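Local coordinates for GTN Reductase (Agrobacterium tumefaciens, PDB 4JIP), which binds FMN and probably works as a nicotinamide-dependent oxidoreductase of the Old Yellow Enzyme type, at residues V95-H100 / G174-A179; H178-Y183 / G228-P233; Q115-S120 / R146-D151. All coordinates share one frame; numbering follows the deposited sequence.

In the fold
Contacts 1 and 2 are neighbouring joints of one closed eight-stranded parallel barrel. Strand 174-178 pairs with strand 94-99 in contact 1; contact 2 sets His178 and the loop after it against strand 227-231, and His178 and Ala179 belong to each. Both are fully buried and mix backbone pairing with polar side chains that reach the FMN and the bound p-hydroxybenzaldehyde. Contact 3 lies about 21 Å from contact 1, centre to centre, in a peripheral excursion of the chain between strand 94-99 and helix 150-169. Gln115 and Ala147 are exposed at its edge, and it relies on a short ladder, leucine-valine packing and an arginine with a water, touching contact 1 where Val117 meets His100.

Contact 1 (V95-H100 / G174-A179); sequences VAQIWH and GVEIHA. With FMN (flavin mononucleotide), chain B; HBA (p-hydroxybenzaldehyde), chain C.
Ala96 bonds to both residues flanking Val175, its partner across strands 94-99 and 174-178. Ala96 N gives its hydrogen to Gly174 O at 3.1 Å, and Glu176 N gives its own to Ala96 O at 2.9 Å. Farther along, Ile98 N has only a weak bond to Glu176 O, but His178 N reaches Ile98 O at 3.2 Å. There one water sits 2.8 Å from both Ile98 O and His178 O, and a second lies within reach of both His178 O and His100 O. Gln97 N turns to the other neighbour, binding Thr53 OG1.

The inward side chains carry the chemistry. With CG anti to the backbone N (chi1 -174°) and the rest of the chain extended, Gln97 puts both ends of its amide on the flavin pyrimidine. NE2 donates to FMN O2 over 2.8 Å in a nearly straight bond (170°), while OE1 accepts from FMN N3 at 2.9 Å. These two opposite-sense bonds fix the amide's rotation. The same amide lies flat over one face of the His178 ring, the planes 9° apart, with NE2 toward the ring's rim. Trp99 runs alongside that ring, nearly parallel but slid so far that overlap is slight; its CZ2 comes close to C3 of the aldehyde ligand. His178 NE2 donates to the ligand's phenolic O4 over a short 2.5 Å. Glu176, beside Gln97 and pointing the same way, has OE1 bound to His265 ND1.

On the outer face Ile98 touches Val175 and Ile177 under helices 150-169 and 204-222. Adjacent parallel strands covered by helices outside, with ligand-binding groups near their C-terminal ends, are characteristic of the (beta/alpha)8 TIM barrel, here with the flavin site of the Old Yellow Enzyme family.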
loop_
_atom_site.group_PDB
_atom_site.type_symbol
_atom_site.label_atom_id
_atom_site.label_comp_id
_atom_site.label_asym_id
_atom_site.label_seq_id
_atom_site.Cartn_x
_atom_site.Cartn_y
_atom_site.Cartn_z
ATOM N N VAL A 95 1.981 -4.694 -9.328
ATOM C CA VAL A 95 0.779 -3.889 -9.140
ATOM C C VAL A 95 1.139 -2.547 -8.529
ATOM O O VAL A 95 2.035 -2.452 -7.693
ATOM C CB VAL A 95 -0.280 -4.581 -8.246
ATOM C CG1 VAL A 95 -0.962 -5.718 -8.991
ATOM C CG2 VAL A 95 0.346 -5.082 -6.939
ATOM N N ALA A 96 0.434 -1.509 -8.962
ATOM C CA ALA A 96 0.665 -0.156 -8.469
ATOM C C ALA A 96 -0.172 0.096 -7.218
ATOM O O ALA A 96 -1.383 -0.115 -7.234
ATOM C CB ALA A 96 0.307 0.855 -9.551
ATOM N N GLN A 97 0.462 0.544 -6.136
ATOM C CA GLN A 97 -0.299 0.896 -4.938
ATOM C C GLN A 97 -0.839 2.322 -5.060
ATOM O O GLN A 97 -0.160 3.285 -4.680
ATOM C CB GLN A 97 0.527 0.744 -3.649
ATOM C CG GLN A 97 -0.316 0.960 -2.382
ATOM C CD GLN A 97 0.483 1.003 -1.081
ATOM O OE1 GLN A 97 1.518 1.663 -0.990
ATOM N NE2 GLN A 97 -0.013 0.303 -0.061
ATOM N N ILE A 98 -2.052 2.454 -5.600
ATOM C CA ILE A 98 -2.651 3.779 -5.789
ATOM C C ILE A 98 -3.025 4.432 -4.454
ATOM O O ILE A 98 -3.720 3.854 -3.620
ATOM C CB ILE A 98 -3.845 3.777 -6.776
ATOM C CG1 ILE A 98 -4.999 2.906 -6.261
ATOM C CG2 ILE A 98 -3.386 3.313 -8.152
ATOM C CD1 ILE A 98 -6.228 2.971 -7.143
ATOM N N TRP A 99 -2.564 5.659 -4.282
ATOM C CA TRP A 99 -2.439 6.254 -2.966
ATOM C C TRP A 99 -3.162 7.602 -2.857
ATOM O O TRP A 99 -3.199 8.386 -3.802
ATOM C CB TRP A 99 -0.945 6.454 -2.694
ATOM C CG TRP A 99 -0.564 6.605 -1.262
ATOM C CD1 TRP A 99 -1.351 6.394 -0.176
ATOM C CD2 TRP A 99 0.721 6.999 -0.764
ATOM N NE1 TRP A 99 -0.638 6.626 0.975
ATOM C CE2 TRP A 99 0.636 7.005 0.641
ATOM C CE3 TRP A 99 1.936 7.348 -1.370
ATOM C CZ2 TRP A 99 1.719 7.346 1.454
ATOM C CZ3 TRP A 99 3.013 7.681 -0.559
ATOM C CH2 TRP A 99 2.895 7.678 0.837
ATOM N N HIS A 100 -3.743 7.863 -1.696
ATOM C CA HIS A 100 -4.102 9.224 -1.329
ATOM C C HIS A 100 -3.851 9.364 0.164
ATOM O O HIS A 100 -4.474 8.676 0.984
ATOM C CB HIS A 100 -5.552 9.565 -1.679
ATOM C CG HIS A 100 -5.850 11.031 -1.639
ATOM N ND1 HIS A 100 -5.557 11.824 -0.546
ATOM C CD2 HIS A 100 -6.411 11.860 -2.559
ATOM C CE1 HIS A 100 -5.926 13.068 -0.796
ATOM N NE2 HIS A 100 -6.445 13.117 -2.004
ATOM N N GLY A 174 -2.194 -4.832 -12.314
ATOM C CA GLY A 174 -3.373 -4.402 -11.592
ATOM C C GLY A 174 -2.980 -3.338 -10.584
ATOM O O GLY A 174 -1.892 -2.760 -10.670
ATOM N N VAL A 175 -3.861 -3.073 -9.628
ATOM C CA VAL A 175 -3.547 -2.132 -8.560
ATOM C C VAL A 175 -3.861 -2.683 -7.173
ATOM O O VAL A 175 -4.723 -3.547 -7.004
ATOM C CB VAL A 175 -4.303 -0.804 -8.727
ATOM C CG1 VAL A 175 -4.022 -0.194 -10.088
ATOM C CG2 VAL A 175 -5.791 -1.012 -8.532
ATOM N N GLU A 176 -3.133 -2.178 -6.187
ATOM C CA GLU A 176 -3.476 -2.367 -4.794
ATOM C C GLU A 176 -3.976 -1.037 -4.265
ATOM O O GLU A 176 -3.234 -0.053 -4.264
ATOM C CB GLU A 176 -2.250 -2.781 -3.994
ATOM C CG GLU A 176 -2.489 -2.779 -2.488
ATOM C CD GLU A 176 -1.352 -3.405 -1.706
ATOM O OE1 GLU A 176 -1.098 -4.615 -1.877
ATOM O OE2 GLU A 176 -0.709 -2.685 -0.913
ATOM N N ILE A 177 -5.229 -0.991 -3.832
ATOM C CA ILE A 177 -5.755 0.220 -3.219
ATOM C C ILE A 177 -5.171 0.395 -1.825
ATOM O O ILE A 177 -5.391 -0.439 -0.945
ATOM C CB ILE A 177 -7.287 0.200 -3.116
ATOM C CG1 ILE A 177 -7.927 0.243 -4.509
ATOM C CG2 ILE A 177 -7.771 1.373 -2.279
ATOM C CD1 ILE A 177 -9.402 -0.125 -4.505
ATOM N N HIS A 178 -4.418 1.474 -1.624
ATOM C CA HIS A 178 -3.864 1.762 -0.305
ATOM C C HIS A 178 -4.971 2.263 0.640
ATOM O O HIS A 178 -5.411 3.413 0.554
ATOM C CB HIS A 178 -2.715 2.780 -0.397
ATOM C CG HIS A 178 -1.869 2.850 0.834
ATOM N ND1 HIS A 178 -2.261 2.330 2.052
ATOM C CD2 HIS A 178 -0.631 3.378 1.038
ATOM C CE1 HIS A 178 -1.312 2.536 2.945
ATOM N NE2 HIS A 178 -0.316 3.167 2.359
ATOM N N ALA A 179 -5.411 1.386 1.536
ATOM C CA ALA A 179 -6.450 1.705 2.509
ATOM C C ALA A 179 -5.903 1.508 3.920
ATOM O O ALA A 179 -6.654 1.269 4.869
ATOM C CB ALA A 179 -7.682 0.826 2.288
HETATM N N1 FMN B . 3.547 0.571 3.287
HETATM C C2 FMN B . 2.638 0.999 2.332
HETATM O O2 FMN B . 1.487 0.554 2.310
HETATM N N3 FMN B . 2.999 1.972 1.428
HETATM C C4 FMN B . 4.286 2.467 1.423
HETATM O O4 FMN B . 4.603 3.324 0.599
HETATM C C4A FMN B . 5.193 2.055 2.395
HETATM N N5 FMN B . 6.454 2.602 2.455
HETATM C C5A FMN B . 7.407 2.105 3.330
HETATM C C6 FMN B . 8.730 2.539 3.252
HETATM C C7 FMN B . 9.690 2.012 4.103
HETATM C C7M FMN B . 11.102 2.515 4.030
HETATM C C8 FMN B . 9.338 1.038 5.031
HETATM C C8M FMN B . 10.368 0.476 5.970
HETATM C C9 FMN B . 8.021 0.598 5.103
HETATM C C9A FMN B . 7.050 1.116 4.242
HETATM N N10 FMN B . 5.740 0.650 4.262
HETATM C C10 FMN B . 4.830 1.085 3.315
HETATM C "C1'" FMN B . 5.343 -0.477 5.176
HETATM C "C2'" FMN B . 5.786 -1.843 4.639
HETATM O "O2'" FMN B . 5.085 -2.151 3.457
HETATM C "C3'" FMN B . 5.554 -2.945 5.667
HETATM O "O3'" FMN B . 4.220 -2.860 6.115
HETATM C "C4'" FMN B . 6.507 -2.817 6.855
HETATM O "O4'" FMN B . 7.808 -2.595 6.355
HETATM C "C5'" FMN B . 6.511 -4.071 7.732
HETATM O "O5'" FMN B . 6.952 -5.142 6.935
HETATM P P FMN B . 8.380 -5.862 7.174
HETATM O O1P FMN B . 8.442 -7.012 6.206
HETATM O O2P FMN B . 9.496 -4.879 6.906
HETATM O O3P FMN B . 8.470 -6.359 8.594
HETATM C "C1'" HBA C . 6.846 5.111 5.326
HETATM O "O1'" HBA C . 7.453 6.000 4.728
HETATM C C1 HBA C . 5.471 4.672 4.913
HETATM C C2 HBA C . 4.795 5.270 3.860
HETATM C C3 HBA C . 3.525 4.823 3.510
HETATM C C4 HBA C . 2.931 3.784 4.206
HETATM C C5 HBA C . 3.604 3.194 5.261
HETATM C C6 HBA C . 4.873 3.634 5.602
HETATM O O4 HBA C . 1.668 3.347 3.871
HETATM O O HOH W 1 -5.354 5.033 -1.734
HETATM O O HOH W 2 -5.825 5.993 1.502
#

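Contact 2 (H178-Y183 / G228-P233); sequences HAANGY and GIRLSP. With FMN (flavin mononucleotide), chain B; HBA (p-hydroxybenzaldehyde), chain C.
Segments 178-181 and 229-232 run side by side, only 4° apart in direction, joined by a parallel bridge of His178 with Arg230, in which Ala179 N gives a weak bond to Arg230 O (3.1 Å). Beyond it, water takes over the pairing: one molecule donates to Ala179 O and accepts from Ser232 N. The chain then folds back through a type I' turn, Ala180 to Tyr183, before helix 184-189.

Ser232 holds the start of that turn. Its OG stands between its own backbone N and carbonyl carbon, and from there accepts Asn181 N at 2.8 Å while also bonding Glu186. Ala180 N donates to His178 ND1, tying the histidine ring to its own loop. Ala179 CB packs against Ile229 CD1 at 3.7 Å and Leu231 CD2 at 4.0 Å, and Leu211 of helix 204-222 touches all three.

The contact lies at the C-terminal ends of the fourth and fifth strands of the TIM barrel, at the mouth where the Old Yellow Enzyme family holds phenolic ligands with a histidine-asparagine pair. Asn181 supplies the second half: ND2 donates to p-hydroxybenzaldehyde O4 at 2.9 Å, almost straight at 169°. Its OD1 is taken by Thr271 OG1, which fixes which way round the amide sits. The Tyr183 ring presents its edge to O4, with CE2 at 3.1 Å.

Arg230 leaves its strand extended, bends at chi3 (-137°), and brings the guanidinium edge to the flavin. NH1 binds FMN O2 at 2.9 Å and the ribityl O2' at 3.1 Å; NH2 adds weak bonds to O2' and O3'. A cationic group at the pyrimidine end of the isoalloxazine probably favours build-up of negative charge there when the flavin is reduced.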
loop_
_atom_site.group_PDB
_atom_site.type_symbol
_atom_site.label_atom_id
_atom_site.label_comp_id
_atom_site.label_asym_id
_atom_site.label_seq_id
_atom_site.Cartn_x
_atom_site.Cartn_y
_atom_site.Cartn_z
ATOM N N HIS A 178 -4.418 1.474 -1.624
ATOM C CA HIS A 178 -3.864 1.762 -0.305
ATOM C C HIS A 178 -4.971 2.263 0.640
ATOM O O HIS A 178 -5.411 3.413 0.554
ATOM C CB HIS A 178 -2.715 2.780 -0.397
ATOM C CG HIS A 178 -1.869 2.850 0.834
ATOM N ND1 HIS A 178 -2.261 2.330 2.052
ATOM C CD2 HIS A 178 -0.631 3.378 1.038
ATOM C CE1 HIS A 178 -1.312 2.536 2.945
ATOM N NE2 HIS A 178 -0.316 3.167 2.359
ATOM N N ALA A 179 -5.411 1.386 1.536
ATOM C CA ALA A 179 -6.450 1.705 2.509
ATOM C C ALA A 179 -5.903 1.508 3.920
ATOM O O ALA A 179 -6.654 1.269 4.869
ATOM C CB ALA A 179 -7.682 0.826 2.288
ATOM N N ALA A 180 -4.587 1.621 4.053
ATOM C CA ALA A 180 -3.940 1.258 5.299
ATOM C C ALA A 180 -3.155 2.419 5.894
ATOM O O ALA A 180 -3.138 3.518 5.345
ATOM C CB ALA A 180 -3.030 0.049 5.077
ATOM N N ASN A 181 -2.532 2.157 7.038
ATOM C CA ASN A 181 -1.523 3.035 7.617
ATOM C C ASN A 181 -1.936 4.498 7.849
ATOM O O ASN A 181 -1.130 5.418 7.680
ATOM C CB ASN A 181 -0.232 2.937 6.792
ATOM C CG ASN A 181 0.322 1.520 6.754
ATOM O OD1 ASN A 181 0.090 0.727 7.676
ATOM N ND2 ASN A 181 1.051 1.191 5.689
ATOM N N GLY A 182 -3.192 4.708 8.232
ATOM C CA GLY A 182 -3.652 6.035 8.601
ATOM C C GLY A 182 -3.794 7.040 7.464
ATOM O O GLY A 182 -3.853 8.248 7.711
ATOM N N TYR A 183 -3.854 6.566 6.222
ATOM C CA TYR A 183 -4.052 7.486 5.099
ATOM C C TYR A 183 -5.532 7.760 4.841
ATOM O O TYR A 183 -6.369 7.381 5.664
ATOM C CB TYR A 183 -3.284 7.023 3.861
ATOM C CG TYR A 183 -1.807 7.055 4.149
ATOM C CD1 TYR A 183 -1.135 8.262 4.256
ATOM C CD2 TYR A 183 -1.101 5.885 4.397
ATOM C CE1 TYR A 183 0.208 8.298 4.562
ATOM C CE2 TYR A 183 0.242 5.913 4.703
ATOM C CZ TYR A 183 0.888 7.120 4.785
ATOM O OH TYR A 183 2.221 7.145 5.092
ATOM N N GLY A 228 -6.798 -5.088 -6.009
ATOM C CA GLY A 228 -6.532 -5.507 -4.642
ATOM C C GLY A 228 -6.610 -4.318 -3.705
ATOM O O GLY A 228 -6.806 -3.194 -4.150
ATOM N N ILE A 229 -6.437 -4.565 -2.409
ATOM C CA ILE A 229 -6.530 -3.508 -1.402
ATOM C C ILE A 229 -5.696 -3.870 -0.172
ATOM O O ILE A 229 -5.654 -5.030 0.245
ATOM C CB ILE A 229 -8.018 -3.227 -1.011
ATOM C CG1 ILE A 229 -8.134 -2.100 0.027
ATOM C CG2 ILE A 229 -8.684 -4.490 -0.495
ATOM C CD1 ILE A 229 -9.560 -1.567 0.199
ATOM N N ARG A 230 -5.019 -2.884 0.404
ATOM C CA ARG A 230 -4.260 -3.122 1.625
ATOM C C ARG A 230 -5.008 -2.579 2.835
ATOM O O ARG A 230 -5.468 -1.448 2.820
ATOM C CB ARG A 230 -2.875 -2.482 1.547
ATOM C CG ARG A 230 -1.967 -2.871 2.708
ATOM C CD ARG A 230 -0.529 -2.420 2.496
ATOM N NE ARG A 230 0.422 -3.462 2.880
ATOM C CZ ARG A 230 1.629 -3.225 3.384
ATOM N NH1 ARG A 230 2.034 -1.979 3.571
ATOM N NH2 ARG A 230 2.431 -4.233 3.705
ATOM N N LEU A 231 -5.122 -3.399 3.875
ATOM C CA LEU A 231 -5.754 -3.003 5.125
ATOM C C LEU A 231 -4.774 -3.172 6.288
ATOM O O LEU A 231 -3.851 -3.986 6.230
ATOM C CB LEU A 231 -6.998 -3.850 5.373
ATOM C CG LEU A 231 -8.055 -3.781 4.271
ATOM C CD1 LEU A 231 -9.070 -4.918 4.400
ATOM C CD2 LEU A 231 -8.749 -2.434 4.290
ATOM N N SER A 232 -4.985 -2.399 7.344
ATOM C CA SER A 232 -4.161 -2.489 8.541
ATOM C C SER A 232 -5.042 -2.195 9.750
ATOM O O SER A 232 -5.130 -1.055 10.207
ATOM C CB SER A 232 -3.012 -1.490 8.460
ATOM O OG SER A 232 -3.497 -0.188 8.182
ATOM N N PRO A 233 -5.719 -3.230 10.258
ATOM C CA PRO A 233 -6.805 -3.085 11.240
ATOM C C PRO A 233 -6.462 -2.334 12.537
ATOM O O PRO A 233 -7.330 -1.630 13.061
ATOM C CB PRO A 233 -7.183 -4.533 11.548
ATOM C CG PRO A 233 -6.839 -5.278 10.288
ATOM C CD PRO A 233 -5.590 -4.615 9.769
HETATM N N1 FMN B . 3.547 0.571 3.287
HETATM C C2 FMN B . 2.638 0.999 2.332
HETATM O O2 FMN B . 1.487 0.554 2.310
HETATM N N3 FMN B . 2.999 1.972 1.428
HETATM C C4 FMN B . 4.286 2.467 1.423
HETATM O O4 FMN B . 4.603 3.324 0.599
HETATM C C4A FMN B . 5.193 2.055 2.395
HETATM N N5 FMN B . 6.454 2.602 2.455
HETATM C C5A FMN B . 7.407 2.105 3.330
HETATM C C6 FMN B . 8.730 2.539 3.252
HETATM C C7 FMN B . 9.690 2.012 4.103
HETATM C C7M FMN B . 11.102 2.515 4.030
HETATM C C8 FMN B . 9.338 1.038 5.031
HETATM C C8M FMN B . 10.368 0.476 5.970
HETATM C C9 FMN B . 8.021 0.598 5.103
HETATM C C9A FMN B . 7.050 1.116 4.242
HETATM N N10 FMN B . 5.740 0.650 4.262
HETATM C C10 FMN B . 4.830 1.085 3.315
HETATM C "C1'" FMN B . 5.343 -0.477 5.176
HETATM C "C2'" FMN B . 5.786 -1.843 4.639
HETATM O "O2'" FMN B . 5.085 -2.151 3.457
HETATM C "C3'" FMN B . 5.554 -2.945 5.667
HETATM O "O3'" FMN B . 4.220 -2.860 6.115
HETATM C "C4'" FMN B . 6.507 -2.817 6.855
HETATM O "O4'" FMN B . 7.808 -2.595 6.355
HETATM C "C5'" FMN B . 6.511 -4.071 7.732
HETATM O "O5'" FMN B . 6.952 -5.142 6.935
HETATM P P FMN B . 8.380 -5.862 7.174
HETATM O O1P FMN B . 8.442 -7.012 6.206
HETATM O O2P FMN B . 9.496 -4.879 6.906
HETATM O O3P FMN B . 8.470 -6.359 8.594
HETATM C "C1'" HBA C . 6.846 5.111 5.326
HETATM O "O1'" HBA C . 7.453 6.000 4.728
HETATM C C1 HBA C . 5.471 4.672 4.913
HETATM C C2 HBA C . 4.795 5.270 3.860
HETATM C C3 HBA C . 3.525 4.823 3.510
HETATM C C4 HBA C . 2.931 3.784 4.206
HETATM C C5 HBA C . 3.604 3.194 5.261
HETATM C C6 HBA C . 4.873 3.634 5.602
HETATM O O4 HBA C . 1.668 3.347 3.871
HETATM O O HOH W 3 -6.916 -0.360 7.109
#

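Contact 3 (Q115-S120 / R146-D151); sequences QPVAPS and RALTID
A short two-stranded parallel pairing outside the barrel joins residues 117-118 to 146-147, just ahead of helix 150-169. Its ladder has three rungs: Arg146 N to Pro116 O at 2.8 Å, a weak one from Ala118 N to Arg146 O, and Leu148 N to Ala118 O, again 2.8 Å. The first and last meet their acceptors nearly head-on, with C=O...N angles of 170° and 164°.

Val117 and Leu148 make the apolar join. Leu148, with CG anti to its carbonyl carbon, brings CD2 against Val117 CB at 3.5 Å, tight for two carbons, and the two side chains cross at about a right angle. CD1 meanwhile rests against the Ala118 carbonyl. Beyond them the leucine meets Phe188 of helix 184-189 and Ile153 of helix 150-169.

On the more exposed side Arg146 lies beside Val117, its NH2 3.8 Å from Val117 CG1. A water in the guanidinium plane accepts from Arg146 NE at 2.9 Å and donates to Gln115 O, spanning the two segments, while NH1 forms a salt bridge with Asp152. Gln115 crosses over the base of the arginine, OE1 near its CB.

The arrangement belongs to an elaborated beta-alpha connection of a TIM barrel: a small parallel pair inside the long excursion between strand 94-99 and helix 150-169.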
loop_
_atom_site.group_PDB
_atom_site.type_symbol
_atom_site.label_atom_id
_atom_site.label_comp_id
_atom_site.label_asym_id
_atom_site.label_seq_id
_atom_site.Cartn_x
_atom_site.Cartn_y
_atom_site.Cartn_z
ATOM N N GLN A 115 -4.520 23.514 2.096
ATOM C CA GLN A 115 -4.596 22.567 3.195
ATOM C C GLN A 115 -4.768 21.150 2.649
ATOM O O GLN A 115 -5.494 20.934 1.679
ATOM C CB GLN A 115 -5.766 22.924 4.118
ATOM C CG GLN A 115 -5.699 24.336 4.706
ATOM C CD GLN A 115 -7.071 24.893 5.071
ATOM O OE1 GLN A 115 -7.979 24.924 4.239
ATOM N NE2 GLN A 115 -7.223 25.339 6.317
ATOM N N PRO A 116 -4.079 20.176 3.254
ATOM C CA PRO A 116 -4.342 18.770 2.933
ATOM C C PRO A 116 -5.814 18.440 3.182
ATOM O O PRO A 116 -6.455 19.087 4.011
ATOM C CB PRO A 116 -3.464 18.015 3.934
ATOM C CG PRO A 116 -2.325 18.972 4.226
ATOM C CD PRO A 116 -2.959 20.340 4.199
ATOM N N VAL A 117 -6.350 17.456 2.470
ATOM C CA VAL A 117 -7.760 17.113 2.626
ATOM C C VAL A 117 -7.955 15.880 3.508
ATOM O O VAL A 117 -7.088 15.014 3.575
ATOM C CB VAL A 117 -8.467 16.921 1.266
ATOM C CG1 VAL A 117 -8.336 18.173 0.418
ATOM C CG2 VAL A 117 -7.926 15.703 0.529
ATOM N N ALA A 118 -9.102 15.820 4.180
ATOM C CA ALA A 118 -9.388 14.781 5.163
ATOM C C ALA A 118 -10.889 14.759 5.426
ATOM O O ALA A 118 -11.573 15.742 5.139
ATOM C CB ALA A 118 -8.626 15.058 6.457
ATOM N N PRO A 119 -11.410 13.647 5.966
ATOM C CA PRO A 119 -12.837 13.602 6.309
ATOM C C PRO A 119 -13.218 14.600 7.400
ATOM O O PRO A 119 -14.314 15.153 7.377
ATOM C CB PRO A 119 -13.030 12.171 6.822
ATOM C CG PRO A 119 -11.643 11.685 7.175
ATOM C CD PRO A 119 -10.755 12.342 6.170
ATOM N N SER A 120 -12.319 14.817 8.352
ATOM C CA SER A 120 -12.558 15.780 9.416
ATOM C C SER A 120 -11.309 16.613 9.624
ATOM O O SER A 120 -10.190 16.124 9.453
ATOM C CB SER A 120 -12.940 15.068 10.716
ATOM O OG SER A 120 -14.201 14.438 10.609
ATOM N N ARG A 146 -8.270 20.204 5.837
ATOM C CA ARG A 146 -9.588 20.746 5.556
ATOM C C ARG A 146 -10.574 19.588 5.458
ATOM O O ARG A 146 -10.247 18.542 4.891
ATOM C CB ARG A 146 -9.541 21.494 4.219
ATOM C CG ARG A 146 -10.895 21.942 3.677
ATOM C CD ARG A 146 -10.748 22.815 2.416
ATOM N NE ARG A 146 -10.370 22.058 1.218
ATOM C CZ ARG A 146 -11.236 21.452 0.407
ATOM N NH1 ARG A 146 -12.534 21.496 0.674
ATOM N NH2 ARG A 146 -10.810 20.796 -0.665
ATOM N N ALA A 147 -11.775 19.775 6.001
ATOM C CA ALA A 147 -12.823 18.764 5.906
ATOM C C ALA A 147 -13.379 18.713 4.490
ATOM O O ALA A 147 -13.731 19.742 3.910
ATOM C CB ALA A 147 -13.938 19.038 6.908
ATOM N N LEU A 148 -13.451 17.506 3.940
ATOM C CA LEU A 148 -13.923 17.300 2.579
ATOM C C LEU A 148 -15.430 17.527 2.477
ATOM O O LEU A 148 -16.174 17.217 3.399
ATOM C CB LEU A 148 -13.582 15.884 2.122
ATOM C CG LEU A 148 -12.106 15.593 1.821
ATOM C CD1 LEU A 148 -11.826 14.105 1.920
ATOM C CD2 LEU A 148 -11.746 16.075 0.446
ATOM N N THR A 149 -15.876 18.078 1.358
ATOM C CA THR A 149 -17.298 18.128 1.061
ATOM C C THR A 149 -17.618 16.926 0.188
ATOM O O THR A 149 -16.707 16.260 -0.294
ATOM C CB THR A 149 -17.651 19.389 0.287
ATOM O OG1 THR A 149 -17.197 19.247 -1.066
ATOM C CG2 THR A 149 -16.993 20.609 0.929
ATOM N N ILE A 150 -18.898 16.655 -0.046
ATOM C CA ILE A 150 -19.259 15.555 -0.938
ATOM C C ILE A 150 -18.778 15.757 -2.372
ATOM O O ILE A 150 -18.593 14.778 -3.094
ATOM C CB ILE A 150 -20.777 15.257 -0.967
ATOM C CG1 ILE A 150 -21.581 16.539 -1.141
ATOM C CG2 ILE A 150 -21.200 14.478 0.257
ATOM C CD1 ILE A 150 -22.016 16.763 -2.567
ATOM N N ASP A 151 -18.598 17.014 -2.785
ATOM C CA ASP A 151 -18.121 17.304 -4.134
ATOM C C ASP A 151 -16.634 16.994 -4.249
ATOM O O ASP A 151 -16.203 16.368 -5.219
ATOM C CB ASP A 151 -18.441 18.745 -4.558
ATOM C CG ASP A 151 -19.915 18.933 -4.896
ATOM O OD1 ASP A 151 -20.384 18.267 -5.849
ATOM O OD2 ASP A 151 -20.608 19.732 -4.223
HETATM O O HOH W 4 -7.569 22.375 0.399
#